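Local coordinates for protein putative fimbrium tip subunit Fim1F (Parabacteroides distasonis, PDB 3R4R) that is a putative component of the fimbrial tip, part of the surface filaments that mediate cell adhesion and biofilm formation, at residues 45-50 / 67-72. Sequence-based numbering, arbitrary orientation.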
ATOM      1  N   GLN A  45       4.136  -3.594 -11.404  1.00 34.96           N
ATOM      2  CA  GLN A  45       3.844  -3.978 -12.779  1.00 34.41           C
ATOM      3  C   GLN A  45       3.589  -2.744 -13.626  1.00 40.43           C
ATOM      4  O   GLN A  45       3.773  -2.796 -14.834  1.00 45.06           O
ATOM      5  CB  GLN A  45       2.642  -4.925 -12.839  1.00 34.26           C
ATOM      6  CG  GLN A  45       2.872  -6.264 -12.148  1.00 47.08           C
ATOM      7  CD  GLN A  45       1.759  -7.244 -12.413  1.00 69.67           C
ATOM      8  OE1 GLN A  45       1.426  -7.561 -13.557  1.00 72.12           O
ATOM      9  NE2 GLN A  45       1.235  -7.837 -11.361  1.00 61.25           N
ATOM     10  N   ASN A  46       3.200  -1.631 -12.995  1.00 33.30           N
ATOM     11  CA  ASN A  46       2.878  -0.352 -13.634  1.00 32.37           C
ATOM     12  C   ASN A  46       2.861   0.772 -12.598  1.00 34.12           C
ATOM     13  O   ASN A  46       2.696   0.499 -11.417  1.00 35.02           O
ATOM     14  CB  ASN A  46       1.515  -0.441 -14.352  1.00 32.30           C
ATOM     15  CG  ASN A  46       0.325  -0.690 -13.449  1.00 43.17           C
ATOM     16  OD1 ASN A  46      -0.084   0.164 -12.656  1.00 39.90           O
ATOM     17  ND2 ASN A  46      -0.325  -1.820 -13.620  1.00 32.30           N
ATOM     18  N   CYS A  47       3.015   2.013 -13.019  1.00 32.09           N
ATOM     19  CA  CYS A  47       2.951   3.155 -12.112  1.00 32.62           C
ATOM     20  C   CYS A  47       2.581   4.416 -12.880  1.00 34.78           C
ATOM     21  O   CYS A  47       2.705   4.490 -14.099  1.00 37.08           O
ATOM     22  CB  CYS A  47       4.256   3.360 -11.331  1.00 35.55           C
ATOM     23  SG  CYS A  47       5.700   3.795 -12.344  1.00 43.02           S
ATOM     24  N   HIS A  48       2.125   5.405 -12.112  1.00 27.76           N
ATOM     25  CA  HIS A  48       1.786   6.749 -12.494  1.00 27.40           C
ATOM     26  C   HIS A  48       2.737   7.675 -11.763  1.00 34.00           C
ATOM     27  O   HIS A  48       2.841   7.600 -10.542  1.00 33.81           O
ATOM     28  CB  HIS A  48       0.295   7.069 -12.211  1.00 25.81           C
ATOM     29  CG  HIS A  48      -0.069   8.509 -12.427  1.00 28.42           C
ATOM     30  ND1 HIS A  48      -0.389   8.998 -13.676  1.00 29.75           N
ATOM     31  CD2 HIS A  48      -0.167   9.515 -11.529  1.00 28.71           C
ATOM     32  CE1 HIS A  48      -0.654  10.283 -13.497  1.00 29.08           C
ATOM     33  NE2 HIS A  48      -0.521  10.637 -12.232  1.00 29.01           N
ATOM     34  N   VAL A  49       3.471   8.505 -12.506  1.00 32.60           N
ATOM     35  CA  VAL A  49       4.406   9.456 -11.906  1.00 33.22           C
ATOM     36  C   VAL A  49       3.912  10.850 -12.261  1.00 36.02           C
ATOM     37  O   VAL A  49       3.601  11.129 -13.417  1.00 36.16           O
ATOM     38  CB  VAL A  49       5.878   9.191 -12.351  1.00 38.10           C
ATOM     39  CG1 VAL A  49       6.825  10.285 -11.874  1.00 39.01           C
ATOM     40  CG2 VAL A  49       6.354   7.821 -11.873  1.00 36.97           C
ATOM     41  N   ALA A  50       3.774  11.686 -11.247  1.00 33.02           N
ATOM     42  CA  ALA A  50       3.308  13.051 -11.395  1.00 34.28           C
ATOM     43  C   ALA A  50       4.342  14.008 -10.831  1.00 39.98           C
ATOM     44  O   ALA A  50       4.908  13.726  -9.778  1.00 39.63           O
ATOM     45  CB  ALA A  50       1.956  13.220 -10.695  1.00 33.79           C
ATOM     46  N   LYS A  67       7.411  -3.184 -19.296  1.00 60.02           N
ATOM     47  CA  LYS A  67       8.562  -3.075 -20.208  1.00 63.45           C
ATOM     48  C   LYS A  67       9.432  -1.828 -19.897  1.00 68.24           C
ATOM     49  O   LYS A  67      10.628  -1.841 -20.186  1.00 71.06           O
ATOM     50  CB  LYS A  67       8.091  -3.022 -21.669  1.00 68.18           C
ATOM     51  N   ASP A  68       8.829  -0.780 -19.289  1.00 62.01           N
ATOM     52  CA  ASP A  68       9.449   0.508 -18.966  1.00 61.77           C
ATOM     53  C   ASP A  68      10.164   0.474 -17.619  1.00 65.42           C
ATOM     54  O   ASP A  68      11.248   1.040 -17.486  1.00 67.67           O
ATOM     55  CB  ASP A  68       8.359   1.600 -18.940  1.00 61.37           C
ATOM     56  CG  ASP A  68       7.463   1.634 -20.169  1.00 68.91           C
ATOM     57  OD1 ASP A  68       8.002   1.788 -21.296  1.00 75.18           O
ATOM     58  OD2 ASP A  68       6.222   1.564 -20.002  1.00 63.31           O
ATOM     59  N   LEU A  69       9.556  -0.203 -16.632  1.00 58.48           N
ATOM     60  CA  LEU A  69      10.025  -0.328 -15.241  1.00 56.33           C
ATOM     61  C   LEU A  69      11.318  -1.137 -15.134  1.00 62.12           C
ATOM     62  O   LEU A  69      12.072  -0.971 -14.168  1.00 59.95           O
ATOM     63  CB  LEU A  69       8.940  -0.991 -14.388  1.00 52.83           C
ATOM     64  CG  LEU A  69       7.740  -0.103 -14.101  1.00 54.40           C
ATOM     65  CD1 LEU A  69       6.511  -0.883 -14.002  1.00 53.00           C
ATOM     66  CD2 LEU A  69       7.976   0.751 -12.890  1.00 55.15           C
ATOM     67  N   GLY A  70      11.562  -1.982 -16.129  1.00 62.22           N
ATOM     68  CA  GLY A  70      12.746  -2.822 -16.194  1.00 64.95           C
ATOM     69  C   GLY A  70      12.731  -3.918 -15.144  1.00 67.87           C
ATOM     70  O   GLY A  70      11.655  -4.334 -14.713  1.00 65.66           O
ATOM     71  N   GLU A  71      13.911  -4.358 -14.671  1.00 64.86           N
ATOM     72  CA  GLU A  71      13.986  -5.431 -13.683  1.00 63.13           C
ATOM     73  C   GLU A  71      14.139  -4.858 -12.251  1.00 61.31           C
ATOM     74  O   GLU A  71      14.560  -3.707 -12.069  1.00 62.74           O
ATOM     75  CB  GLU A  71      15.160  -6.375 -14.028  1.00 68.74           C
ATOM     76  CG  GLU A  71      15.077  -7.743 -13.363  1.00 85.13           C
ATOM     77  CD  GLU A  71      13.783  -8.485 -13.647  1.00110.38           C
ATOM     78  OE1 GLU A  71      13.538  -8.829 -14.827  1.00102.32           O
ATOM     79  OE2 GLU A  71      12.995  -8.687 -12.694  1.00105.68           O
HETATM   80  N   MSE A  72      13.733  -5.645 -11.246  1.00 50.67           N
HETATM   81  CA  MSE A  72      13.843  -5.239  -9.842  1.00 47.14           C
HETATM   82  C   MSE A  72      15.291  -5.460  -9.382  1.00 58.36           C
HETATM   83  O   MSE A  72      15.763  -6.591  -9.272  1.00 58.78           O
HETATM   84  CB  MSE A  72      12.842  -5.980  -8.931  1.00 43.49           C
HETATM   85  CG  MSE A  72      12.796  -5.428  -7.503  1.00 46.51           C
HETATM   86 SE   MSE A  72      12.094  -6.692  -6.140  0.75 48.47          SE
HETATM   87  CE  MSE A  72      10.335  -6.853  -6.803  1.00 42.27           C
TER
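L69, in the short, weakly bonded helix 66-69, reaches with its two methyls to segment 45-50, one over the Q45-N46 peptide and the other against the sulfur of C47. The CB of L69 points toward that segment but, like CG, touches none of its atoms; these two carbons serve as the stem. With CG anti to the carbonyl carbon and beside the backbone N (chi1 -72°), the branch point faces segment 45-50. CD1 lies over the face of the peptide plane, 3.4 Å from Q45 O and 3.5 Å from N46 N, so it packs on the flat amide group as a whole. CD2 goes the other way along the strand and meets C47 SG at 3.8 Å. SG comes out to it from between the backbone N and the carbonyl carbon of its own residue (chi1 65°).

No hydrogen bond joins the two segments, and only 128 Å² is buried between them, most of it on L69. The polar ends of Q45 and N46 turn elsewhere: Q45 NE2 bonds to S140 O, and N46 OD1 to N107 N.

G70, with positive phi, takes the chain out of helical conformation just after L69. Strand 46-52 runs antiparallel between strands 58-65 and 96-104, and helix 66-69 follows directly on the former. L69 and C47 both also touch L83 of strand 78-90, while C47 leans on F64 of strand 58-65. Through these contacts the turn after strand 58-65 packs against strands 46-52 and 78-90, plain structural packing in the beta-rich N-terminal part of the chain.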